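Local coordinates for epoxyqueuosine reductase (Streptococcus thermophilus, PDB 5D6S), which belongs to the QueG family of epoxyqueuosine reductases and holds cobalamin and two iron/sulfur clusters, at residues Tyr128-Leu136 / Tyr152-Ala160; Ser90-Tyr101 / Tyr189-Glu200. All coordinates share one frame; numbering follows the deposited sequence.

Contact 1 (Tyr128-Leu136 / Tyr152-Ala160); sequences YHYVLQDKL and YKGMVDTGA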
loop_
_atom_site.group_PDB
_atom_site.type_symbol
_atom_site.label_atom_id
_atom_site.label_comp_id
_atom_site.label_asym_id
_atom_site.label_seq_id
_atom_site.Cartn_x
_atom_site.Cartn_y
_atom_site.Cartn_z
ATOM N N TYR A 128 -8.616 5.554 2.414
ATOM C CA TYR A 128 -8.077 6.913 2.547
ATOM C C TYR A 128 -8.454 7.814 1.368
ATOM O O TYR A 128 -8.769 8.976 1.554
ATOM C CB TYR A 128 -6.549 6.904 2.804
ATOM C CG TYR A 128 -5.618 6.559 1.656
ATOM C CD1 TYR A 128 -5.230 7.524 0.735
ATOM C CD2 TYR A 128 -5.095 5.282 1.511
ATOM C CE1 TYR A 128 -4.345 7.230 -0.295
ATOM C CE2 TYR A 128 -4.233 4.978 0.468
ATOM C CZ TYR A 128 -3.859 5.969 -0.432
ATOM O OH TYR A 128 -3.007 5.683 -1.480
ATOM N N HIS A 129 -8.426 7.277 0.159
ATOM C CA HIS A 129 -8.811 8.060 -1.021
ATOM C C HIS A 129 -10.127 8.756 -0.788
ATOM O O HIS A 129 -10.273 9.905 -1.140
ATOM C CB HIS A 129 -8.942 7.195 -2.297
ATOM C CG HIS A 129 -7.666 6.522 -2.714
ATOM N ND1 HIS A 129 -7.215 5.353 -2.134
ATOM C CD2 HIS A 129 -6.754 6.846 -3.658
ATOM C CE1 HIS A 129 -6.079 4.988 -2.701
ATOM N NE2 HIS A 129 -5.779 5.876 -3.630
ATOM N N TYR A 130 -11.116 8.048 -0.265
ATOM C CA TYR A 130 -12.396 8.689 -0.034
ATOM C C TYR A 130 -12.300 9.697 1.125
ATOM O O TYR A 130 -12.838 10.801 1.041
ATOM C CB TYR A 130 -13.526 7.693 0.254
ATOM C CG TYR A 130 -14.664 8.447 0.878
ATOM C CD1 TYR A 130 -15.429 9.344 0.118
ATOM C CD2 TYR A 130 -14.908 8.373 2.254
ATOM C CE1 TYR A 130 -16.438 10.093 0.706
ATOM C CE2 TYR A 130 -15.917 9.116 2.857
ATOM C CZ TYR A 130 -16.676 9.978 2.084
ATOM O OH TYR A 130 -17.672 10.726 2.673
ATOM N N VAL A 131 -11.635 9.307 2.212
ATOM C CA VAL A 131 -11.543 10.156 3.396
ATOM C C VAL A 131 -10.913 11.516 3.044
ATOM O O VAL A 131 -11.452 12.568 3.388
ATOM C CB VAL A 131 -10.760 9.479 4.549
ATOM C CG1 VAL A 131 -10.648 10.409 5.746
ATOM C CG2 VAL A 131 -11.439 8.194 4.996
ATOM N N LEU A 132 -9.776 11.483 2.361
ATOM C CA LEU A 132 -9.052 12.704 2.027
ATOM C C LEU A 132 -9.757 13.557 0.970
ATOM O O LEU A 132 -9.732 14.769 1.069
ATOM C CB LEU A 132 -7.602 12.398 1.605
ATOM C CG LEU A 132 -6.661 12.471 2.802
ATOM C CD1 LEU A 132 -7.022 11.414 3.835
ATOM C CD2 LEU A 132 -5.195 12.368 2.386
ATOM N N GLN A 133 -10.358 12.938 -0.045
ATOM C CA GLN A 133 -11.093 13.700 -1.048
ATOM C C GLN A 133 -12.230 14.432 -0.378
ATOM O O GLN A 133 -12.516 15.564 -0.744
ATOM C CB GLN A 133 -11.607 12.835 -2.201
ATOM C CG GLN A 133 -10.642 12.820 -3.396
ATOM C CD GLN A 133 -10.745 11.546 -4.238
ATOM O OE1 GLN A 133 -9.768 10.810 -4.431
ATOM N NE2 GLN A 133 -11.949 11.271 -4.726
ATOM N N ASP A 134 -12.872 13.807 0.608
ATOM C CA ASP A 134 -13.904 14.483 1.401
ATOM C C ASP A 134 -13.329 15.702 2.155
ATOM O O ASP A 134 -13.901 16.795 2.109
ATOM C CB ASP A 134 -14.551 13.504 2.386
ATOM C CG ASP A 134 -15.575 14.173 3.300
ATOM O OD1 ASP A 134 -16.679 14.491 2.804
ATOM O OD2 ASP A 134 -15.266 14.360 4.509
ATOM N N LYS A 135 -12.208 15.515 2.850
ATOM C CA LYS A 135 -11.512 16.619 3.551
ATOM C C LYS A 135 -11.095 17.799 2.630
ATOM O O LYS A 135 -11.351 18.955 2.951
ATOM C CB LYS A 135 -10.294 16.081 4.313
ATOM C CG LYS A 135 -10.665 15.410 5.631
ATOM C CD LYS A 135 -9.452 14.790 6.300
ATOM C CE LYS A 135 -9.700 14.424 7.751
ATOM N NZ LYS A 135 -10.980 13.698 7.972
ATOM N N LEU A 136 -10.468 17.493 1.497
ATOM C CA LEU A 136 -10.168 18.498 0.463
ATOM C C LEU A 136 -11.374 19.227 -0.124
ATOM O O LEU A 136 -11.250 20.350 -0.591
ATOM C CB LEU A 136 -9.434 17.843 -0.712
ATOM C CG LEU A 136 -8.029 17.316 -0.473
ATOM C CD1 LEU A 136 -7.446 16.870 -1.804
ATOM C CD2 LEU A 136 -7.135 18.365 0.162
ATOM N N TYR A 152 -9.252 25.605 -7.978
ATOM C CA TYR A 152 -8.524 24.484 -7.378
ATOM C C TYR A 152 -8.564 23.184 -8.162
ATOM O O TYR A 152 -9.301 23.032 -9.127
ATOM C CB TYR A 152 -9.019 24.226 -5.955
ATOM C CG TYR A 152 -10.470 23.829 -5.845
ATOM C CD1 TYR A 152 -11.467 24.777 -5.907
ATOM C CD2 TYR A 152 -10.843 22.500 -5.629
ATOM C CE1 TYR A 152 -12.797 24.419 -5.774
ATOM C CE2 TYR A 152 -12.174 22.143 -5.484
ATOM C CZ TYR A 152 -13.140 23.119 -5.560
ATOM O OH TYR A 152 -14.465 22.790 -5.473
ATOM N N LYS A 153 -7.748 22.244 -7.704
ATOM C CA LYS A 153 -7.592 20.942 -8.323
ATOM C C LYS A 153 -7.037 20.001 -7.256
ATOM O O LYS A 153 -5.886 20.120 -6.856
ATOM C CB LYS A 153 -6.659 21.079 -9.527
ATOM C CG LYS A 153 -6.168 19.791 -10.139
ATOM C CD LYS A 153 -7.306 18.886 -10.549
ATOM C CE LYS A 153 -6.779 17.797 -11.464
ATOM N NZ LYS A 153 -7.684 16.625 -11.424
ATOM N N GLY A 154 -7.874 19.085 -6.786
ATOM C CA GLY A 154 -7.508 18.171 -5.701
ATOM C C GLY A 154 -6.879 16.873 -6.182
ATOM O O GLY A 154 -7.296 16.309 -7.177
ATOM N N MET A 155 -5.894 16.385 -5.438
ATOM C CA MET A 155 -5.244 15.110 -5.728
ATOM C C MET A 155 -5.038 14.281 -4.460
ATOM O O MET A 155 -4.702 14.819 -3.417
ATOM C CB MET A 155 -3.887 15.351 -6.394
ATOM C CG MET A 155 -4.007 15.920 -7.781
ATOM S SD MET A 155 -2.373 16.181 -8.460
ATOM C CE MET A 155 -2.789 16.560 -10.163
ATOM N N VAL A 156 -5.216 12.973 -4.560
ATOM C CA VAL A 156 -4.783 12.077 -3.486
ATOM C C VAL A 156 -4.456 10.690 -4.061
ATOM O O VAL A 156 -5.345 9.972 -4.489
ATOM C CB VAL A 156 -5.802 12.061 -2.318
ATOM C CG1 VAL A 156 -7.216 12.056 -2.844
ATOM C CG2 VAL A 156 -5.558 10.903 -1.375
ATOM N N ASP A 157 -3.158 10.391 -4.129
ATOM C CA ASP A 157 -2.600 9.146 -4.657
ATOM C C ASP A 157 -2.747 9.014 -6.174
ATOM O O ASP A 157 -1.778 8.729 -6.874
ATOM C CB ASP A 157 -3.172 7.935 -3.909
ATOM C CG ASP A 157 -2.580 6.605 -4.379
ATOM O OD1 ASP A 157 -1.357 6.391 -4.274
ATOM O OD2 ASP A 157 -3.364 5.720 -4.759
ATOM N N THR A 158 -3.954 9.224 -6.680
ATOM C CA THR A 158 -4.293 8.880 -8.062
ATOM C C THR A 158 -4.054 10.012 -9.012
ATOM O O THR A 158 -4.254 9.884 -10.210
ATOM C CB THR A 158 -5.788 8.552 -8.164
ATOM O OG1 THR A 158 -6.559 9.657 -7.689
ATOM C CG2 THR A 158 -6.149 7.336 -7.337
ATOM N N GLY A 159 -3.639 11.156 -8.477
ATOM C CA GLY A 159 -3.263 12.305 -9.296
ATOM C C GLY A 159 -1.855 12.179 -9.892
ATOM O O GLY A 159 -1.102 11.250 -9.573
ATOM N N ALA A 160 -1.482 13.171 -10.711
ATOM C CA ALA A 160 -0.218 13.184 -11.469
ATOM C C ALA A 160 1.008 13.617 -10.669
ATOM O O ALA A 160 2.129 13.203 -10.956
ATOM C CB ALA A 160 -0.349 14.093 -12.660
#
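Two first torsions aim the aromatic start of helix 128-144 at Asp157: the ring of His129 turns away from its own carbonyl carbon to lie beside the backbone N (chi1 -62°), while CG of Asp157 stands anti to its backbone N, carrying the carboxylate to the imidazole. His129 NE2 then donates to Asp157 OD2 at 2.7 Å, with 162° at the hydrogen. The oxygen lies close to the imidazole plane but is approached on its anti side and 30° out of the carboxylate plane. On the far side of the imidazole, ND1 bonds to Asp127, so both ring nitrogens are engaged and the ring's rotation is fixed. The hydroxyl of Tyr128 lies beside the same carboxylate, although its angles to both oxygens are too poor for a hydrogen bond. This is a wall of the cobalamin pocket, formed where the chain leaves edge strand 152-155 of the four-stranded antiparallel sheet; Tyr128 and Asp157 both line it, and Asp157 O is hydrogen-bonded to cobalamin. Just before Asp157, Val156 wedges its two methyls against the helix. CG2 lies at the in-plane edge of the Tyr128 ring and 3.9 Å from Leu132 CB, whereas CG1 meets the extended chain of Gln133, 3.6 Å from its CG. Farther along the helix, Leu136 CD1 rests over the side-chain-less Gly154, 4.1 Å from its CA.

Contact 2 (Ser90-Tyr101 / Tyr189-Glu200); sequences SAKTIISIAVAY and YMYLGELITNLE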
loop_
_atom_site.group_PDB
_atom_site.type_symbol
_atom_site.label_atom_id
_atom_site.label_comp_id
_atom_site.label_asym_id
_atom_site.label_seq_id
_atom_site.Cartn_x
_atom_site.Cartn_y
_atom_site.Cartn_z
ATOM N N SER A 90 -3.841 28.335 -13.877
ATOM C CA SER A 90 -3.858 29.450 -12.898
ATOM C C SER A 90 -3.135 29.131 -11.576
ATOM O O SER A 90 -3.414 29.744 -10.538
ATOM C CB SER A 90 -5.298 29.879 -12.602
ATOM O OG SER A 90 -5.921 28.979 -11.714
ATOM N N ALA A 91 -2.191 28.191 -11.631
ATOM C CA ALA A 91 -1.562 27.647 -10.438
ATOM C C ALA A 91 -0.554 28.613 -9.859
ATOM O O ALA A 91 0.272 29.173 -10.565
ATOM C CB ALA A 91 -0.894 26.324 -10.747
ATOM N N LYS A 92 -0.626 28.756 -8.545
ATOM C CA LYS A 92 0.136 29.752 -7.834
ATOM C C LYS A 92 0.725 29.160 -6.551
ATOM O O LYS A 92 1.906 29.300 -6.292
ATOM C CB LYS A 92 -0.777 30.943 -7.530
ATOM C CG LYS A 92 -0.077 32.285 -7.587
ATOM C CD LYS A 92 0.289 32.665 -9.015
ATOM C CE LYS A 92 1.735 33.141 -9.082
ATOM N NZ LYS A 92 2.142 33.565 -10.445
ATOM N N THR A 93 -0.101 28.507 -5.743
ATOM C CA THR A 93 0.398 27.755 -4.598
ATOM C C THR A 93 -0.201 26.340 -4.562
ATOM O O THR A 93 -1.211 26.064 -5.222
ATOM C CB THR A 93 0.135 28.493 -3.264
ATOM O OG1 THR A 93 0.732 27.763 -2.185
ATOM C CG2 THR A 93 -1.344 28.631 -2.976
ATOM N N ILE A 94 0.455 25.442 -3.822
ATOM C CA ILE A 94 -0.037 24.070 -3.579
ATOM C C ILE A 94 -0.120 23.843 -2.083
ATOM O O ILE A 94 0.838 24.087 -1.364
ATOM C CB ILE A 94 0.900 22.976 -4.159
ATOM C CG1 ILE A 94 0.986 23.077 -5.688
ATOM C CG2 ILE A 94 0.393 21.596 -3.784
ATOM C CD1 ILE A 94 2.090 22.245 -6.309
ATOM N N ILE A 95 -1.256 23.328 -1.634
ATOM C CA ILE A 95 -1.479 23.049 -0.221
ATOM C C ILE A 95 -1.424 21.549 -0.003
ATOM O O ILE A 95 -2.281 20.815 -0.495
ATOM C CB ILE A 95 -2.859 23.536 0.239
ATOM C CG1 ILE A 95 -3.076 24.984 -0.216
ATOM C CG2 ILE A 95 -2.994 23.380 1.743
ATOM C CD1 ILE A 95 -4.483 25.516 0.016
ATOM N N SER A 96 -0.415 21.102 0.736
ATOM C CA SER A 96 -0.254 19.695 1.048
ATOM C C SER A 96 -0.961 19.387 2.344
ATOM O O SER A 96 -0.680 20.037 3.345
ATOM C CB SER A 96 1.221 19.333 1.197
ATOM O OG SER A 96 1.356 18.007 1.683
ATOM N N ILE A 97 -1.830 18.371 2.346
ATOM C CA ILE A 97 -2.428 17.882 3.600
ATOM C C ILE A 97 -1.874 16.523 4.035
ATOM O O ILE A 97 -1.311 15.784 3.236
ATOM C CB ILE A 97 -3.964 17.824 3.555
ATOM C CG1 ILE A 97 -4.453 16.820 2.534
ATOM C CG2 ILE A 97 -4.513 19.196 3.231
ATOM C CD1 ILE A 97 -5.909 16.471 2.759
ATOM N N ALA A 98 -1.996 16.250 5.329
ATOM C CA ALA A 98 -1.590 14.988 5.912
ATOM C C ALA A 98 -2.612 14.590 6.964
ATOM O O ALA A 98 -2.996 15.414 7.791
ATOM C CB ALA A 98 -0.217 15.104 6.536
ATOM N N VAL A 99 -3.090 13.349 6.894
ATOM C CA VAL A 99 -4.015 12.825 7.893
ATOM C C VAL A 99 -3.322 11.628 8.489
ATOM O O VAL A 99 -2.903 10.724 7.761
ATOM C CB VAL A 99 -5.364 12.407 7.289
ATOM C CG1 VAL A 99 -6.273 11.804 8.351
ATOM C CG2 VAL A 99 -6.052 13.603 6.655
ATOM N N ALA A 100 -3.198 11.613 9.810
ATOM C CA ALA A 100 -2.505 10.523 10.468
ATOM C C ALA A 100 -3.428 9.322 10.639
ATOM O O ALA A 100 -4.642 9.484 10.722
ATOM C CB ALA A 100 -1.967 10.981 11.811
ATOM N N TYR A 101 -2.838 8.125 10.695
ATOM C CA TYR A 101 -3.591 6.879 10.931
ATOM C C TYR A 101 -2.858 5.950 11.902
ATOM O O TYR A 101 -1.617 5.934 11.953
ATOM C CB TYR A 101 -3.881 6.142 9.613
ATOM C CG TYR A 101 -2.656 5.675 8.838
ATOM C CD1 TYR A 101 -2.053 6.492 7.911
ATOM C CD2 TYR A 101 -2.143 4.404 9.001
ATOM C CE1 TYR A 101 -0.960 6.063 7.164
ATOM C CE2 TYR A 101 -1.039 3.968 8.268
ATOM C CZ TYR A 101 -0.447 4.799 7.345
ATOM O OH TYR A 101 0.660 4.406 6.606
ATOM N N TYR A 189 3.306 7.374 9.484
ATOM C CA TYR A 189 1.907 6.907 9.456
ATOM C C TYR A 189 0.919 8.027 9.187
ATOM O O TYR A 189 -0.002 8.279 9.969
ATOM C CB TYR A 189 1.555 6.059 10.705
ATOM C CG TYR A 189 2.491 4.850 10.861
ATOM C CD1 TYR A 189 2.609 3.882 9.845
ATOM C CD2 TYR A 189 3.286 4.701 11.988
ATOM C CE1 TYR A 189 3.466 2.799 9.973
ATOM C CE2 TYR A 189 4.138 3.621 12.119
ATOM C CZ TYR A 189 4.230 2.670 11.110
ATOM O OH TYR A 189 5.084 1.592 11.280
ATOM N N MET A 190 1.108 8.640 8.013
ATOM C CA MET A 190 0.202 9.662 7.453
ATOM C C MET A 190 -0.202 9.390 5.994
ATOM O O MET A 190 0.643 9.013 5.161
ATOM C CB MET A 190 0.867 11.043 7.451
ATOM C CG MET A 190 1.495 11.495 8.764
ATOM S SD MET A 190 2.460 12.996 8.518
ATOM C CE MET A 190 3.917 12.391 7.644
ATOM N N TYR A 191 -1.493 9.600 5.701
ATOM C CA TYR A 191 -1.995 9.705 4.327
ATOM C C TYR A 191 -1.721 11.110 3.815
ATOM O O TYR A 191 -1.816 12.069 4.566
ATOM C CB TYR A 191 -3.510 9.497 4.269
ATOM C CG TYR A 191 -4.038 8.231 4.935
ATOM C CD1 TYR A 191 -3.477 6.983 4.678
ATOM C CD2 TYR A 191 -5.134 8.285 5.807
ATOM C CE1 TYR A 191 -3.980 5.832 5.276
ATOM C CE2 TYR A 191 -5.648 7.132 6.389
ATOM C CZ TYR A 191 -5.069 5.908 6.125
ATOM O OH TYR A 191 -5.577 4.764 6.711
ATOM N N LEU A 192 -1.384 11.236 2.541
ATOM C CA LEU A 192 -1.083 12.536 1.939
ATOM C C LEU A 192 -2.075 12.945 0.851
ATOM O O LEU A 192 -2.648 12.109 0.169
ATOM C CB LEU A 192 0.328 12.558 1.333
ATOM C CG LEU A 192 1.490 12.309 2.300
ATOM C CD1 LEU A 192 2.838 12.516 1.608
ATOM C CD2 LEU A 192 1.370 13.191 3.532
ATOM N N GLY A 193 -2.253 14.251 0.720
ATOM C CA GLY A 193 -3.047 14.856 -0.339
ATOM C C GLY A 193 -2.514 16.230 -0.738
ATOM O O GLY A 193 -1.636 16.782 -0.077
ATOM N N GLU A 194 -3.059 16.773 -1.818
ATOM C CA GLU A 194 -2.699 18.102 -2.324
ATOM C C GLU A 194 -3.915 18.821 -2.862
ATOM O O GLU A 194 -4.771 18.220 -3.501
ATOM C CB GLU A 194 -1.741 18.037 -3.504
ATOM C CG GLU A 194 -0.449 17.324 -3.240
ATOM C CD GLU A 194 -0.504 15.890 -3.659
ATOM O OE1 GLU A 194 -0.324 15.037 -2.767
ATOM O OE2 GLU A 194 -0.750 15.628 -4.864
ATOM N N LEU A 195 -3.952 20.126 -2.624
ATOM C CA LEU A 195 -4.901 21.008 -3.277
ATOM C C LEU A 195 -4.093 22.044 -4.048
ATOM O O LEU A 195 -3.532 22.978 -3.460
ATOM C CB LEU A 195 -5.803 21.672 -2.240
ATOM C CG LEU A 195 -6.983 22.457 -2.787
ATOM C CD1 LEU A 195 -7.931 21.572 -3.573
ATOM C CD2 LEU A 195 -7.723 23.111 -1.629
ATOM N N ILE A 196 -3.988 21.842 -5.357
ATOM C CA ILE A 196 -3.366 22.833 -6.232
ATOM C C ILE A 196 -4.346 23.990 -6.345
ATOM O O ILE A 196 -5.554 23.778 -6.436
ATOM C CB ILE A 196 -3.081 22.291 -7.640
ATOM C CG1 ILE A 196 -2.183 21.059 -7.585
ATOM C CG2 ILE A 196 -2.380 23.347 -8.485
ATOM C CD1 ILE A 196 -2.106 20.313 -8.905
ATOM N N THR A 197 -3.822 25.213 -6.339
ATOM C CA THR A 197 -4.662 26.406 -6.231
ATOM C C THR A 197 -4.049 27.664 -6.879
ATOM O O THR A 197 -2.840 27.748 -7.109
ATOM C CB THR A 197 -5.052 26.658 -4.748
ATOM O OG1 THR A 197 -5.638 27.950 -4.607
ATOM C CG2 THR A 197 -3.858 26.601 -3.848
ATOM N N ASN A 198 -4.910 28.651 -7.144
ATOM C CA ASN A 198 -4.495 29.953 -7.715
ATOM C C ASN A 198 -4.282 31.071 -6.677
ATOM O O ASN A 198 -4.226 32.243 -7.033
ATOM C CB ASN A 198 -5.515 30.425 -8.746
ATOM C CG ASN A 198 -6.819 30.889 -8.119
ATOM O OD1 ASN A 198 -7.040 30.757 -6.911
ATOM N ND2 ASN A 198 -7.708 31.404 -8.950
ATOM N N LEU A 199 -4.148 30.701 -5.406
ATOM C CA LEU A 199 -3.906 31.659 -4.329
ATOM C C LEU A 199 -2.432 32.047 -4.218
ATOM O O LEU A 199 -1.543 31.238 -4.458
ATOM C CB LEU A 199 -4.387 31.091 -2.990
ATOM C CG LEU A 199 -5.872 31.228 -2.623
ATOM C CD1 LEU A 199 -6.787 31.126 -3.833
ATOM C CD2 LEU A 199 -6.263 30.203 -1.564
ATOM N N GLU A 200 -2.191 33.304 -3.865
ATOM C CA GLU A 200 -0.846 33.782 -3.581
ATOM C C GLU A 200 -0.688 33.618 -2.087
ATOM O O GLU A 200 -1.357 34.317 -1.328
ATOM C CB GLU A 200 -0.697 35.257 -3.984
ATOM C CG GLU A 200 0.703 35.643 -4.424
ATOM C CD GLU A 200 0.946 35.370 -5.899
ATOM O OE1 GLU A 200 0.175 35.880 -6.742
ATOM O OE2 GLU A 200 1.922 34.648 -6.216
HETATM O O HOH W 1 1.000 15.783 -0.898
#
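Tyr101 lies as a flat plate between two other tyrosines. Tyr191 stacks on one face, offset, with centroids 4.3 Å apart and planes at 13°; the opposite face is met by CB of Tyr189, a CH-pi contact 4.1 Å from the Tyr101 centroid and nearly on the ring normal. Beyond that CB the Tyr189 ring turns its edge to the same plate, planes at 71°. With CG of Tyr101 between its backbone N and carbonyl carbon (chi1 62°), the ring swings across the neighbouring strand and reaches both partners. Strands 93-100 and 190-197 are the central antiparallel pair of the four-stranded sheet, their axes 4.3 Å apart at closest approach, joined by paired N-H...O bonds from Thr93-Thr197 to Val99-Tyr191. Gly193, with no side chain, leaves the hollow in this pairing that the branch of Ile97 fills, CG1 3.8 Å from Gly193 CA. On the other face, the small Ala98 receives Leu192 CD2 and Met190 SD, both at 3.9 Å from its CB, and farther along Ile94 meets Ile196 through their CG1 atoms. Met190 and Leu192 present backbone oxygens to cobalamin. At the far end a classic beta bulge sets Lys92 and Thr93 both against Thr197, whose O accepts from the two backbone nitrogens. Beside it, Thr197 OG1 accepts from Leu199 N, forming an ST turn.

In the fold
Both contacts reach the same four-stranded antiparallel sheet. Contact 2 joins its two central strands and is mostly buried; contact 1 packs a helix on edge strand 152-155 and the loop after it, and is only partly buried. Backbone N-H...O bonds carry contact 2, whereas a single histidine-carboxylate bond and apolar wedging carry contact 1. Their centres lie 9 Å apart, and they meet directly: Met155 N lies 2.9 Å from Glu194 O, a probable hydrogen bond that continues the sheet, and Leu136 CD2 packs on Ile97 CD1. Tyr128 of contact 1 stacks on Tyr191, part of the tyrosine cluster of contact 2. Each contact contributes residues to the cobalamin pocket.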